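Local coordinates for protein metallophosphoesterase (PDB 3RQZ) that binds zinc ions and probably acts as a metal-dependent phosphatase of the YfcE metallophosphoesterase family, at residues G36-Y41 / E47-V52; I8-H13 / V115-P120; E20-D25 / P199-A204; Y184-G189 / Q211-H216; G71-D76 / A85-T90. All coordinates share one frame; numbering follows the deposited sequence. Where two conformers were deposited one is given.

Contact 1: residues G36-Y41 / E47-V52; sequences GDIVGY and ECVELV. With ZN (zinc ion), chain D.
I38 packs on C48, V49 and V52, and V39 on V49, where the zinc-binding turn meets the helix that follows it. The densest spot is around I38. Its CG2 lies 3.6 Å from C48 C and about as close to V49 N, so this methyl rests on the helix backbone as well as on the side chains around it. The other branch, extended through CG1 (chi2 174°), meets V52 tip to tip, with I38 CD1 3.7 Å from V52 CG1. Beside this pair V39 and V49 cross obliquely, V39 CG1 coming to 3.5 Å from V49 CG2. The side-chain contacts are all apolar and the touching residues are all buried. With only an alanine methyl at I38, the C48-V49 backbone would probably be left with a gap beside it and V52 CG1 without its partner.

Away from this core the segments behave differently. The outward side of the helix is partly exposed, with E50 OE2 hydrogen-bonded to H97. On the loop, D37 takes no part in the packing: its OD2 binds this zinc ion at 2.2 Å, while OD1 accepts from the backbone N of H65, and D37 is a ligand of the second zinc as well. Y41, partly exposed, presents its ring edge to the water on the first zinc. G36-D37, the GD of the metallophosphoesterase signature, directly precedes I38. Helix 45-55 has helix 95-103 next to it, where L101 touches I38 and Y100 touches V49 and V52, and helix 16-26, where L16 meets C48; strand 31-34 leads into the loop.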
# COMPACT_ATOMS: atom_id res chain seq x y z
N GLY A 36 -3.75 3.00 0.30
CA GLY A 36 -4.88 2.36 -0.37
C GLY A 36 -4.70 0.88 -0.59
O GLY A 36 -3.66 0.30 -0.20
N ASP A 37 -5.71 0.27 -1.23
CA ASP A 37 -5.83 -1.19 -1.29
C ASP A 37 -5.78 -1.82 0.11
O ASP A 37 -5.00 -2.74 0.38
CB ASP A 37 -4.78 -1.81 -2.23
CG ASP A 37 -5.20 -1.76 -3.69
OD1 ASP A 37 -6.28 -1.21 -4.02
OD2 ASP A 37 -4.45 -2.26 -4.53
N ILE A 38 -6.66 -1.32 0.98
CA ILE A 38 -6.93 -1.90 2.27
C ILE A 38 -7.61 -3.28 2.15
O ILE A 38 -7.44 -4.13 3.01
CB ILE A 38 -7.85 -0.95 3.05
CG1 ILE A 38 -7.31 0.49 3.00
CG2 ILE A 38 -7.99 -1.39 4.47
CD1 ILE A 38 -8.26 1.57 3.64
N VAL A 39 -8.40 -3.48 1.10
CA VAL A 39 -9.18 -4.72 0.94
C VAL A 39 -8.79 -5.37 -0.36
O VAL A 39 -8.02 -4.80 -1.15
CB VAL A 39 -10.73 -4.46 0.95
CG1 VAL A 39 -11.18 -3.76 2.26
CG2 VAL A 39 -11.15 -3.62 -0.28
N GLY A 40 -9.36 -6.55 -0.60
CA GLY A 40 -9.09 -7.34 -1.80
C GLY A 40 -8.08 -8.43 -1.50
O GLY A 40 -7.11 -8.17 -0.76
N TYR A 41 -8.30 -9.63 -2.02
CA TYR A 41 -7.39 -10.78 -1.84
C TYR A 41 -7.42 -11.43 -0.45
O TYR A 41 -7.62 -12.63 -0.35
CB TYR A 41 -5.92 -10.41 -2.17
CG TYR A 41 -5.65 -9.88 -3.55
CD1 TYR A 41 -6.15 -10.52 -4.67
CD2 TYR A 41 -4.90 -8.71 -3.73
CE1 TYR A 41 -5.90 -10.03 -5.94
CE2 TYR A 41 -4.64 -8.21 -5.00
CZ TYR A 41 -5.15 -8.88 -6.10
OH TYR A 41 -4.92 -8.42 -7.37
N GLU A 47 -11.87 -5.83 9.22
CA GLU A 47 -10.96 -5.52 10.32
C GLU A 47 -9.85 -4.56 9.83
O GLU A 47 -9.43 -3.65 10.58
CB GLU A 47 -10.37 -6.83 10.89
CG GLU A 47 -11.38 -7.75 11.59
CD GLU A 47 -12.15 -8.69 10.65
OE1 GLU A 47 -12.01 -8.63 9.40
OE2 GLU A 47 -12.95 -9.49 11.16
N CYS A 48 -9.38 -4.74 8.59
CA CYS A 48 -8.34 -3.87 8.07
C CYS A 48 -8.88 -2.47 7.81
O CYS A 48 -8.19 -1.49 8.12
CB CYS A 48 -7.61 -4.46 6.85
SG CYS A 48 -6.61 -5.92 7.25
N VAL A 49 -10.11 -2.35 7.29
CA VAL A 49 -10.70 -1.03 7.09
C VAL A 49 -10.90 -0.33 8.44
O VAL A 49 -10.63 0.87 8.58
CB VAL A 49 -12.08 -1.10 6.34
CG1 VAL A 49 -12.84 0.24 6.42
CG2 VAL A 49 -11.89 -1.51 4.91
N GLU A 50 -11.40 -1.06 9.43
CA GLU A 50 -11.65 -0.47 10.75
C GLU A 50 -10.37 0.09 11.35
O GLU A 50 -10.36 1.22 11.86
CB GLU A 50 -12.34 -1.48 11.68
CG GLU A 50 -13.76 -1.81 11.21
CD GLU A 50 -14.35 -3.05 11.84
OE1 GLU A 50 -13.83 -3.51 12.87
OE2 GLU A 50 -15.38 -3.57 11.33
N LEU A 51 -9.28 -0.67 11.24
CA LEU A 51 -7.97 -0.24 11.74
C LEU A 51 -7.39 0.98 11.03
O LEU A 51 -6.98 1.96 11.67
CB LEU A 51 -6.95 -1.36 11.60
CG LEU A 51 -6.96 -2.38 12.71
CD1 LEU A 51 -5.97 -3.45 12.38
CD2 LEU A 51 -6.57 -1.71 13.98
N VAL A 52 -7.32 0.89 9.70
CA VAL A 52 -6.81 2.01 8.89
C VAL A 52 -7.61 3.31 9.12
O VAL A 52 -7.02 4.41 9.23
CB VAL A 52 -6.72 1.65 7.37
CG1 VAL A 52 -6.45 2.92 6.51
CG2 VAL A 52 -5.61 0.62 7.14
ZN ZN D . -2.66 -3.58 -4.42
O HOH W 1 -3.31 -4.82 -6.43

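Contact 2: residues I8-H13 / V115-P120; sequences IISDVH and VVHGSP. With ZN (zinc ion), chain D.
D11 and H117 meet beside the zinc: D11 OD1 lies 3.2 Å from H117 CE1, at the edge of the imidazole and near its plane. The two side chains are inclined, with carboxylate and ring planes 53° apart, and the approach is a carbon-to-oxygen packing contact. D11 OD1 is also a metal ligand, 2.2 Å from the zinc ion. H13 supplies a second ligand from the same turn, its NE2 at 2.2 Å from that zinc, and a water stands farther off at 2.5 Å. D37 and H152 contribute the remaining protein ligands. The H117 side chain also lies about 3 Å from the second zinc ion.

One step out are the groups that fix these side chains. S10 OG donates to D11 OD2 over 2.6 Å, coming from above the carboxylate plane, 60° out of it; the backbone N of H150 bonds to that oxygen too, so the carboxylate has one oxygen on metal and the other held by two donors. H13 ND1 is bonded to V39 O, which sets the ring's turn and directs NE2 at the zinc. H117 has CG opposite the backbone N (chi1 179°), which carries its ring across to D11, and its ND1 is bonded to L35 O.

Farther out, strands 6-9 and 113-116 belong to different sheets and deliver their ends to the same place. D11 and H13 form the DxH motif that follows the first strand in calcineurin-like metallophosphoesterases, and H117 comes where the family carries its histidine between GNHD and GHxH.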
# COMPACT_ATOMS: atom_id res chain seq x y z
N ILE A 8 4.50 4.61 6.91
CA ILE A 8 3.86 4.63 5.60
C ILE A 8 3.58 3.20 5.16
O ILE A 8 4.50 2.38 5.08
CB ILE A 8 4.71 5.37 4.54
CG1 ILE A 8 5.04 6.80 5.04
CG2 ILE A 8 3.97 5.38 3.16
CD1 ILE A 8 5.84 7.64 4.05
N ILE A 9 2.31 2.91 4.87
CA ILE A 9 1.90 1.57 4.47
C ILE A 9 1.04 1.61 3.21
O ILE A 9 0.39 2.63 2.90
CB ILE A 9 1.10 0.78 5.61
CG1 ILE A 9 -0.18 1.56 6.05
CG2 ILE A 9 2.03 0.45 6.79
CD1 ILE A 9 -1.05 0.83 7.09
N SER A 10 1.04 0.50 2.50
CA SER A 10 0.25 0.36 1.30
C SER A 10 -0.12 -1.09 1.10
O SER A 10 0.59 -2.00 1.57
CB SER A 10 1.03 0.88 0.08
OG SER A 10 0.20 0.99 -1.06
N ASP A 11 -1.23 -1.32 0.40
CA ASP A 11 -1.57 -2.64 -0.11
C ASP A 11 -1.67 -3.67 1.02
O ASP A 11 -1.12 -4.78 0.95
CB ASP A 11 -0.61 -3.04 -1.26
CG ASP A 11 -0.65 -2.05 -2.43
OD1 ASP A 11 -1.62 -2.10 -3.23
OD2 ASP A 11 0.27 -1.20 -2.54
N VAL A 12 -2.38 -3.28 2.06
CA VAL A 12 -2.71 -4.17 3.16
C VAL A 12 -3.52 -5.38 2.64
O VAL A 12 -3.28 -6.53 3.03
CB VAL A 12 -3.45 -3.40 4.28
CG1 VAL A 12 -3.99 -4.38 5.35
CG2 VAL A 12 -2.49 -2.33 4.89
N HIS A 13 -4.46 -5.12 1.74
CA HIS A 13 -5.17 -6.21 1.10
C HIS A 13 -5.74 -7.19 2.11
O HIS A 13 -5.54 -8.40 2.00
CB HIS A 13 -4.29 -6.91 0.03
CG HIS A 13 -4.23 -6.15 -1.26
ND1 HIS A 13 -5.36 -5.82 -1.98
CD2 HIS A 13 -3.18 -5.64 -1.95
CE1 HIS A 13 -5.00 -5.15 -3.07
NE2 HIS A 13 -3.69 -5.01 -3.06
N VAL A 115 0.69 12.16 -2.18
CA VAL A 115 0.47 10.73 -1.91
C VAL A 115 -0.70 10.23 -2.78
O VAL A 115 -1.79 10.84 -2.79
CB VAL A 115 0.13 10.47 -0.42
CG1 VAL A 115 -0.14 8.92 -0.21
CG2 VAL A 115 1.25 10.99 0.50
N VAL A 116 -0.44 9.15 -3.53
CA VAL A 116 -1.42 8.50 -4.40
C VAL A 116 -1.20 6.99 -4.32
O VAL A 116 -0.15 6.50 -3.85
CB VAL A 116 -1.27 8.92 -5.90
CG1 VAL A 116 -1.69 10.41 -6.12
CG2 VAL A 116 0.20 8.70 -6.40
N HIS A 117 -2.18 6.23 -4.77
CA HIS A 117 -2.03 4.81 -4.77
C HIS A 117 -1.12 4.34 -5.90
O HIS A 117 -0.29 3.46 -5.72
CB HIS A 117 -3.40 4.14 -4.94
CG HIS A 117 -3.32 2.65 -4.97
ND1 HIS A 117 -2.95 1.92 -3.86
CD2 HIS A 117 -3.54 1.76 -5.97
CE1 HIS A 117 -2.94 0.63 -4.18
NE2 HIS A 117 -3.30 0.51 -5.45
N GLY A 118 -1.33 4.89 -7.09
CA GLY A 118 -0.66 4.40 -8.29
C GLY A 118 0.36 5.40 -8.81
O GLY A 118 1.57 5.23 -8.62
N SER A 119 -0.10 6.47 -9.43
CA SER A 119 0.84 7.44 -9.93
C SER A 119 0.24 8.84 -9.92
O SER A 119 -1.00 8.99 -9.94
CB SER A 119 1.29 7.07 -11.35
OG SER A 119 0.39 7.64 -12.28
N PRO A 120 1.08 9.89 -9.88
CA PRO A 120 0.42 11.20 -9.90
C PRO A 120 -0.25 11.57 -11.23
O PRO A 120 -1.14 12.44 -11.26
CB PRO A 120 1.55 12.18 -9.50
CG PRO A 120 2.80 11.44 -9.70
CD PRO A 120 2.49 10.00 -9.46
ZN ZN D . -2.66 -3.58 -4.42
O HOH W 1 -3.31 -4.82 -6.43

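Contact 3: residues E20-D25 / P199-A204; sequences EAVLSD and PRASYA
Y203 makes the one polar link here: its OH donates to D25 OD2 over 2.6 Å. The hydroxyl reaches the anti side of that oxygen, somewhat out of the carboxylate plane. Carboxylate and ring stand nearly perpendicular, their planes 83° apart, and OD2 lies in the plane of the ring at its edge. The phenol reaches this far because its CG occupies the crowded position between backbone N and carbonyl carbon (chi1 66°), which sends the ring from the strand toward the helix.

A CH-pi contact backs up the bond. V22 CG1 sits over one face of the Y203 ring, 4.2 Å from its centroid, displaced to the CG-CD1 side. Helix 16-26 here lies against the six-stranded mixed sheet, its 20-25 portion passing 9.1 Å from the axis of strand 201-204 at a crossing angle of -41°. It is the connecting helix of a beta-alpha-beta crossover between the neighbouring parallel strands 6-9 and 31-34.

The other valine branch adds apolar contacts. V22 CG2 is 3.7 Å from A201 CB and also touches Y203 CD1. V22 meets L7, I9 and V218 as well, while the ring of H216 lies against that of Y203. Within the helix, S24 OG bonds to E20 O at 2.7 Å, on the opposite face of that carbonyl from S24 N.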
# COMPACT_ATOMS: atom_id res chain seq x y z
N GLU A 20 -1.04 -6.30 11.67
CA GLU A 20 -0.69 -6.30 13.10
C GLU A 20 0.81 -6.50 13.33
O GLU A 20 1.38 -5.92 14.24
CB GLU A 20 -1.49 -7.36 13.87
CG GLU A 20 -3.00 -7.06 13.91
CD GLU A 20 -3.79 -8.16 14.58
OE1 GLU A 20 -3.61 -9.35 14.21
OE2 GLU A 20 -4.58 -7.84 15.49
N ALA A 21 1.44 -7.31 12.48
CA ALA A 21 2.88 -7.55 12.57
C ALA A 21 3.60 -6.24 12.27
O ALA A 21 4.57 -5.87 12.97
CB ALA A 21 3.31 -8.66 11.60
N VAL A 22 3.14 -5.53 11.24
CA VAL A 22 3.75 -4.25 10.90
C VAL A 22 3.60 -3.20 12.02
O VAL A 22 4.59 -2.53 12.40
CB VAL A 22 3.22 -3.69 9.54
CG1 VAL A 22 3.52 -2.21 9.39
CG2 VAL A 22 3.81 -4.46 8.38
N LEU A 23 2.38 -3.07 12.54
CA LEU A 23 2.10 -2.10 13.61
C LEU A 23 2.99 -2.35 14.84
O LEU A 23 3.51 -1.39 15.41
CB LEU A 23 0.61 -2.11 13.98
CG LEU A 23 -0.27 -1.54 12.85
CD1 LEU A 23 -1.76 -1.70 13.12
CD2 LEU A 23 0.05 -0.09 12.54
N SER A 24 3.18 -3.61 15.25
CA SER A 24 4.06 -3.91 16.38
C SER A 24 5.51 -3.64 15.97
O SER A 24 6.26 -3.11 16.77
CB SER A 24 3.95 -5.35 16.95
OG SER A 24 2.75 -6.02 16.60
N ASP A 25 5.89 -3.99 14.75
CA ASP A 25 7.28 -3.80 14.30
C ASP A 25 7.70 -2.32 14.22
O ASP A 25 8.83 -1.98 14.55
CB ASP A 25 7.55 -4.49 12.95
CG ASP A 25 9.03 -4.78 12.72
OD1 ASP A 25 9.62 -5.52 13.55
OD2 ASP A 25 9.60 -4.27 11.71
N PRO A 199 8.60 -12.93 1.07
CA PRO A 199 7.27 -13.05 1.69
C PRO A 199 7.04 -12.15 2.93
O PRO A 199 5.94 -12.10 3.49
CB PRO A 199 7.20 -14.53 2.09
CG PRO A 199 8.61 -15.03 2.10
CD PRO A 199 9.33 -14.22 1.08
N ARG A 200 8.08 -11.47 3.38
CA ARG A 200 7.87 -10.53 4.50
C ARG A 200 7.04 -9.30 4.08
O ARG A 200 7.18 -8.80 2.98
CB ARG A 200 9.22 -10.09 5.09
CG ARG A 200 10.02 -11.26 5.69
CD ARG A 200 11.39 -10.83 6.14
NE ARG A 200 12.17 -10.29 5.02
CZ ARG A 200 13.41 -9.83 5.12
NH1 ARG A 200 14.04 -9.85 6.29
NH2 ARG A 200 14.03 -9.35 4.04
N ALA A 201 6.17 -8.85 4.99
CA ALA A 201 5.48 -7.57 4.91
C ALA A 201 6.48 -6.43 4.75
O ALA A 201 7.64 -6.49 5.23
CB ALA A 201 4.64 -7.35 6.15
N SER A 202 6.06 -5.41 4.02
CA SER A 202 6.92 -4.28 3.69
C SER A 202 6.28 -2.98 4.13
O SER A 202 5.06 -2.78 4.01
CB SER A 202 7.18 -4.26 2.17
OG SER A 202 8.13 -3.26 1.82
N TYR A 203 7.11 -2.08 4.66
CA TYR A 203 6.63 -0.74 4.98
C TYR A 203 7.81 0.21 5.01
O TYR A 203 8.96 -0.24 4.92
CB TYR A 203 5.91 -0.72 6.34
CG TYR A 203 6.78 -1.03 7.56
CD1 TYR A 203 7.00 -2.35 7.97
CD2 TYR A 203 7.33 0.01 8.34
CE1 TYR A 203 7.76 -2.64 9.13
CE2 TYR A 203 8.10 -0.26 9.47
CZ TYR A 203 8.30 -1.58 9.87
OH TYR A 203 9.04 -1.84 10.99
N ALA A 204 7.53 1.52 5.11
CA ALA A 204 8.59 2.51 5.32
C ALA A 204 8.33 3.38 6.54
O ALA A 204 7.18 3.52 7.01
CB ALA A 204 8.83 3.39 4.06

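Contact 4: residues Y184-G189 / Q211-H216; sequences YIINPG and QRVTFH
F215 and I186 meet at a slant between two sheets, and the phenylalanine is the chain worth following. From CB, its CG runs anti to the carbonyl carbon (chi1 -62°), which swings the ring over to the other strand although the first bond is not aimed there. CD1 is the first ring atom to come near strand 184-188, 4.0 Å from N187 O. CE1 is closer to the same oxygen, at 3.5 Å, and the carbonyl stands at the ring edge, near its plane. CE1 also has I186 CG2 beside it. At the tip, CZ lies 3.8 Å from I186 CG2. One face of the ring carries V213 CG1, 3.8 Å above the plane and offset to the rim, from two residues earlier on the same strand.

Strand 184-188 belongs to the five-stranded sheet and strand 212-218 to the six-stranded one, so these side chains fill the interior of the two-sheet sandwich of the metallophosphoesterase fold. The axes of segments 184-188 and 212-216 pass 8.7 Å apart at 33°. V213 joins the layer with its CG1 4.2 Å from I186 CG2, while L177 packs on I186 and P171 on F215.

Past the contact, N187 points away from strand 212-216 at its first side-chain bond. Its OD1 accepts from G189 N at 2.8 Å, an Asx turn, and the side chain comes within about 5 Å of that of D11 at the zinc site.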
# COMPACT_ATOMS: atom_id res chain seq x y z
N TYR A 184 11.95 12.85 -5.24
CA TYR A 184 11.91 11.38 -5.19
C TYR A 184 10.51 10.84 -5.39
O TYR A 184 9.54 11.47 -4.92
CB TYR A 184 12.41 10.86 -3.82
CG TYR A 184 13.90 10.83 -3.71
CD1 TYR A 184 14.63 9.74 -4.18
CD2 TYR A 184 14.60 11.92 -3.16
CE1 TYR A 184 16.04 9.73 -4.09
CE2 TYR A 184 15.98 11.91 -3.09
CZ TYR A 184 16.68 10.81 -3.54
OH TYR A 184 18.04 10.80 -3.45
N ILE A 185 10.41 9.67 -6.02
CA ILE A 185 9.17 8.86 -6.01
C ILE A 185 9.57 7.66 -5.16
O ILE A 185 10.62 7.08 -5.41
CB ILE A 185 8.72 8.45 -7.45
CG1 ILE A 185 8.22 9.67 -8.25
CG2 ILE A 185 7.65 7.35 -7.41
CD1 ILE A 185 7.89 9.36 -9.73
N ILE A 186 8.75 7.32 -4.16
CA ILE A 186 9.08 6.34 -3.12
C ILE A 186 7.88 5.45 -2.91
O ILE A 186 6.77 5.96 -2.76
CB ILE A 186 9.34 7.06 -1.74
CG1 ILE A 186 10.51 8.06 -1.81
CG2 ILE A 186 9.56 6.05 -0.59
CD1 ILE A 186 11.77 7.44 -2.13
N ASN A 187 8.10 4.12 -2.87
CA ASN A 187 7.06 3.10 -2.67
C ASN A 187 7.45 2.27 -1.44
O ASN A 187 8.56 1.74 -1.36
CB ASN A 187 6.95 2.21 -3.95
CG ASN A 187 5.73 1.30 -3.96
OD1 ASN A 187 5.32 0.74 -2.92
ND2 ASN A 187 5.15 1.08 -5.16
N PRO A 188 6.56 2.21 -0.43
CA PRO A 188 6.85 1.42 0.78
C PRO A 188 6.70 -0.10 0.60
O PRO A 188 6.92 -0.85 1.56
CB PRO A 188 5.81 1.93 1.77
CG PRO A 188 4.60 2.20 0.87
CD PRO A 188 5.25 2.89 -0.32
N GLY A 189 6.32 -0.55 -0.61
CA GLY A 189 6.00 -1.98 -0.85
C GLY A 189 4.62 -2.29 -0.28
O GLY A 189 3.87 -1.38 0.10
N GLN A 211 15.01 14.27 7.13
CA GLN A 211 15.01 14.07 5.67
C GLN A 211 15.44 12.66 5.26
O GLN A 211 16.29 12.48 4.39
CB GLN A 211 15.86 15.12 4.97
CG GLN A 211 15.35 16.51 5.26
CD GLN A 211 16.14 17.56 4.56
OE1 GLN A 211 15.78 17.98 3.46
NE2 GLN A 211 17.24 17.98 5.18
N ARG A 212 14.78 11.69 5.87
CA ARG A 212 15.20 10.30 5.80
C ARG A 212 13.97 9.41 5.63
O ARG A 212 12.93 9.65 6.26
CB ARG A 212 15.94 9.98 7.10
CG ARG A 212 16.19 8.53 7.39
CD ARG A 212 16.65 8.37 8.83
NE ARG A 212 17.86 9.12 9.09
CZ ARG A 212 18.22 9.60 10.28
NH1 ARG A 212 17.43 9.42 11.34
NH2 ARG A 212 19.35 10.27 10.40
N VAL A 213 14.10 8.40 4.77
CA VAL A 213 13.10 7.32 4.65
C VAL A 213 13.85 6.00 4.90
O VAL A 213 14.90 5.76 4.29
CB VAL A 213 12.43 7.30 3.27
CG1 VAL A 213 11.55 6.02 3.07
CG2 VAL A 213 11.60 8.57 3.04
N THR A 214 13.34 5.18 5.81
CA THR A 214 13.95 3.87 6.10
C THR A 214 12.96 2.76 5.71
O THR A 214 11.76 2.82 6.05
CB THR A 214 14.39 3.74 7.56
OG1 THR A 214 15.19 4.87 7.92
CG2 THR A 214 15.26 2.46 7.75
N PHE A 215 13.45 1.78 4.96
CA PHE A 215 12.60 0.70 4.45
C PHE A 215 12.73 -0.53 5.34
O PHE A 215 13.83 -0.90 5.71
CB PHE A 215 12.96 0.35 3.01
CG PHE A 215 12.76 1.49 2.04
CD1 PHE A 215 11.55 1.63 1.35
CD2 PHE A 215 13.79 2.42 1.82
CE1 PHE A 215 11.35 2.69 0.44
CE2 PHE A 215 13.62 3.49 0.92
CZ PHE A 215 12.39 3.62 0.22
N HIS A 216 11.60 -1.15 5.66
CA HIS A 216 11.61 -2.27 6.58
C HIS A 216 10.83 -3.45 6.04
O HIS A 216 9.82 -3.27 5.39
CB HIS A 216 11.00 -1.84 7.92
CG HIS A 216 11.86 -0.89 8.69
ND1 HIS A 216 12.98 -1.28 9.38
CD2 HIS A 216 11.75 0.45 8.89
CE1 HIS A 216 13.54 -0.24 9.97
NE2 HIS A 216 12.81 0.83 9.69

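Contact 5: residues G71-D76 / A85-T90; sequences GRLSLD and ASYWTT
G71 opens the contact with its carbonyl: G71 O is modelled 3.0 Å from T90 CG2, a distance to be doubted because T90 has two conformers. In the conformer given, T90 OG1 bonds along its own helix, to S86 O. Two residues on, L73 sends CD1 to the edge of the Y87 ring, 4.1 Å from Y87 CD1 and near the ring plane.

This is a surface loop folded back on the helix it leads into, joining helix 64-69 to helix 85-92 well away from the metal site. C69 touches T90, and A82 touches Y87.

L75 comes next and lies across Y87, though it is poorly ordered and its contacts are less certain. As modelled, its CD2 stands over one ring face, 4.1 Å from the centroid of the Y87 ring, a CH-pi contact, and its CB reaches Y87 OH at 3.6 Å. Y87 is extended with CG opposite its backbone N (chi1 178°), which carries the ring out to both leucines. A serine in place of Y87 would probably leave L73 and L75 without the ring they pack on and let the loop move more.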
# COMPACT_ATOMS: atom_id res chain seq x y z
N GLY A 71 -18.46 -1.04 -5.33
CA GLY A 71 -19.51 -1.44 -6.23
C GLY A 71 -20.57 -2.29 -5.53
O GLY A 71 -20.26 -3.35 -4.96
N ARG A 72 -21.81 -1.80 -5.55
CA ARG A 72 -22.96 -2.60 -5.14
C ARG A 72 -23.40 -3.46 -6.32
O ARG A 72 -23.28 -3.09 -7.48
CB ARG A 72 -24.13 -1.72 -4.65
CG ARG A 72 -23.71 -0.62 -3.63
CD ARG A 72 -23.92 -1.10 -2.17
NE ARG A 72 -25.33 -0.93 -1.76
CZ ARG A 72 -25.90 -1.55 -0.72
NH1 ARG A 72 -25.19 -2.40 0.02
NH2 ARG A 72 -27.18 -1.32 -0.43
N LEU A 73 -23.89 -4.64 -5.98
CA LEU A 73 -24.30 -5.60 -6.97
C LEU A 73 -25.56 -6.22 -6.38
O LEU A 73 -25.65 -6.39 -5.16
CB LEU A 73 -23.18 -6.64 -7.10
CG LEU A 73 -22.77 -7.14 -8.49
CD1 LEU A 73 -21.29 -7.44 -8.49
CD2 LEU A 73 -23.59 -8.37 -8.85
N SER A 74 -26.53 -6.52 -7.23
CA SER A 74 -27.67 -7.35 -6.84
C SER A 74 -27.60 -8.70 -7.59
O SER A 74 -27.86 -8.75 -8.80
CB SER A 74 -29.01 -6.63 -7.09
OG SER A 74 -28.95 -5.79 -8.24
N LEU A 75 -27.23 -9.77 -6.88
CA LEU A 75 -26.98 -11.09 -7.50
C LEU A 75 -28.01 -12.16 -7.10
O LEU A 75 -27.89 -12.79 -6.04
CB LEU A 75 -25.55 -11.56 -7.19
CG LEU A 75 -24.90 -12.60 -8.11
CD1 LEU A 75 -24.52 -12.00 -9.46
CD2 LEU A 75 -23.68 -13.21 -7.43
N ASP A 76 -29.01 -12.37 -7.97
CA ASP A 76 -30.12 -13.30 -7.72
C ASP A 76 -29.68 -14.75 -7.57
O ASP A 76 -28.68 -15.18 -8.15
CB ASP A 76 -31.17 -13.17 -8.82
N ALA A 85 -13.39 -14.05 -5.79
CA ALA A 85 -12.78 -13.42 -4.61
C ALA A 85 -13.04 -11.91 -4.56
O ALA A 85 -13.09 -11.31 -3.47
CB ALA A 85 -11.29 -13.69 -4.59
N SER A 86 -13.19 -11.30 -5.73
CA SER A 86 -13.52 -9.87 -5.82
C SER A 86 -14.94 -9.67 -5.30
O SER A 86 -15.19 -8.74 -4.53
CB SER A 86 -13.41 -9.37 -7.26
OG SER A 86 -14.25 -10.16 -8.10
N TYR A 87 -15.83 -10.57 -5.68
CA TYR A 87 -17.22 -10.50 -5.23
C TYR A 87 -17.34 -10.78 -3.74
O TYR A 87 -18.09 -10.11 -3.03
CB TYR A 87 -18.08 -11.48 -6.01
CG TYR A 87 -19.52 -11.47 -5.55
CD1 TYR A 87 -20.33 -10.37 -5.82
CD2 TYR A 87 -20.04 -12.53 -4.82
CE1 TYR A 87 -21.68 -10.35 -5.39
CE2 TYR A 87 -21.37 -12.53 -4.39
CZ TYR A 87 -22.19 -11.43 -4.68
OH TYR A 87 -23.51 -11.41 -4.25
N TRP A 88 -16.61 -11.79 -3.26
CA TRP A 88 -16.61 -12.15 -1.84
C TRP A 88 -16.22 -10.93 -0.99
O TRP A 88 -16.85 -10.64 0.01
CB TRP A 88 -15.63 -13.29 -1.57
CG TRP A 88 -15.53 -13.67 -0.11
CD1 TRP A 88 -16.29 -14.62 0.53
CD2 TRP A 88 -14.63 -13.14 0.87
NE1 TRP A 88 -15.92 -14.71 1.85
CE2 TRP A 88 -14.90 -13.82 2.09
CE3 TRP A 88 -13.60 -12.19 0.84
CZ2 TRP A 88 -14.20 -13.55 3.27
CZ3 TRP A 88 -12.88 -11.92 2.02
CH2 TRP A 88 -13.19 -12.61 3.22
N THR A 89 -15.16 -10.24 -1.39
CA THR A 89 -14.70 -9.07 -0.64
C THR A 89 -15.82 -8.01 -0.49
O THR A 89 -16.06 -7.51 0.63
CB THR A 89 -13.41 -8.44 -1.24
OG1 THR A 89 -12.33 -9.39 -1.16
CG2 THR A 89 -13.00 -7.13 -0.46
N THR A 90 -16.48 -7.69 -1.61
CA THR A 90 -17.56 -6.72 -1.64
C THR A 90 -18.64 -7.09 -0.62
O THR A 90 -19.09 -6.24 0.14
CB THR A 90 -18.22 -6.63 -3.06
OG1 THR A 90 -17.20 -6.60 -4.06
CG2 THR A 90 -19.06 -5.39 -3.17

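Contacts 1 and 2 supply three of the four protein ligands of one zinc, H152 giving the fourth: their centres are 12 Å apart, both reach the same zinc and water, and D37 O lies 2.8 Å from H13 N, a probable hydrogen bond. Contact 3 continues from contact 2 through the sheet, where I8 N is 2.9 Å from A204 O. Contact 4 joins that sheet to the other one; S202 OG sits 2.7 Å from P188 O, and P188 also packs on residues 8-10 of contact 2. Contact 5 is the outlier, 35 Å from contact 4 between centres, and it meets contact 1 where T89 CG2 packs on V39 and G40.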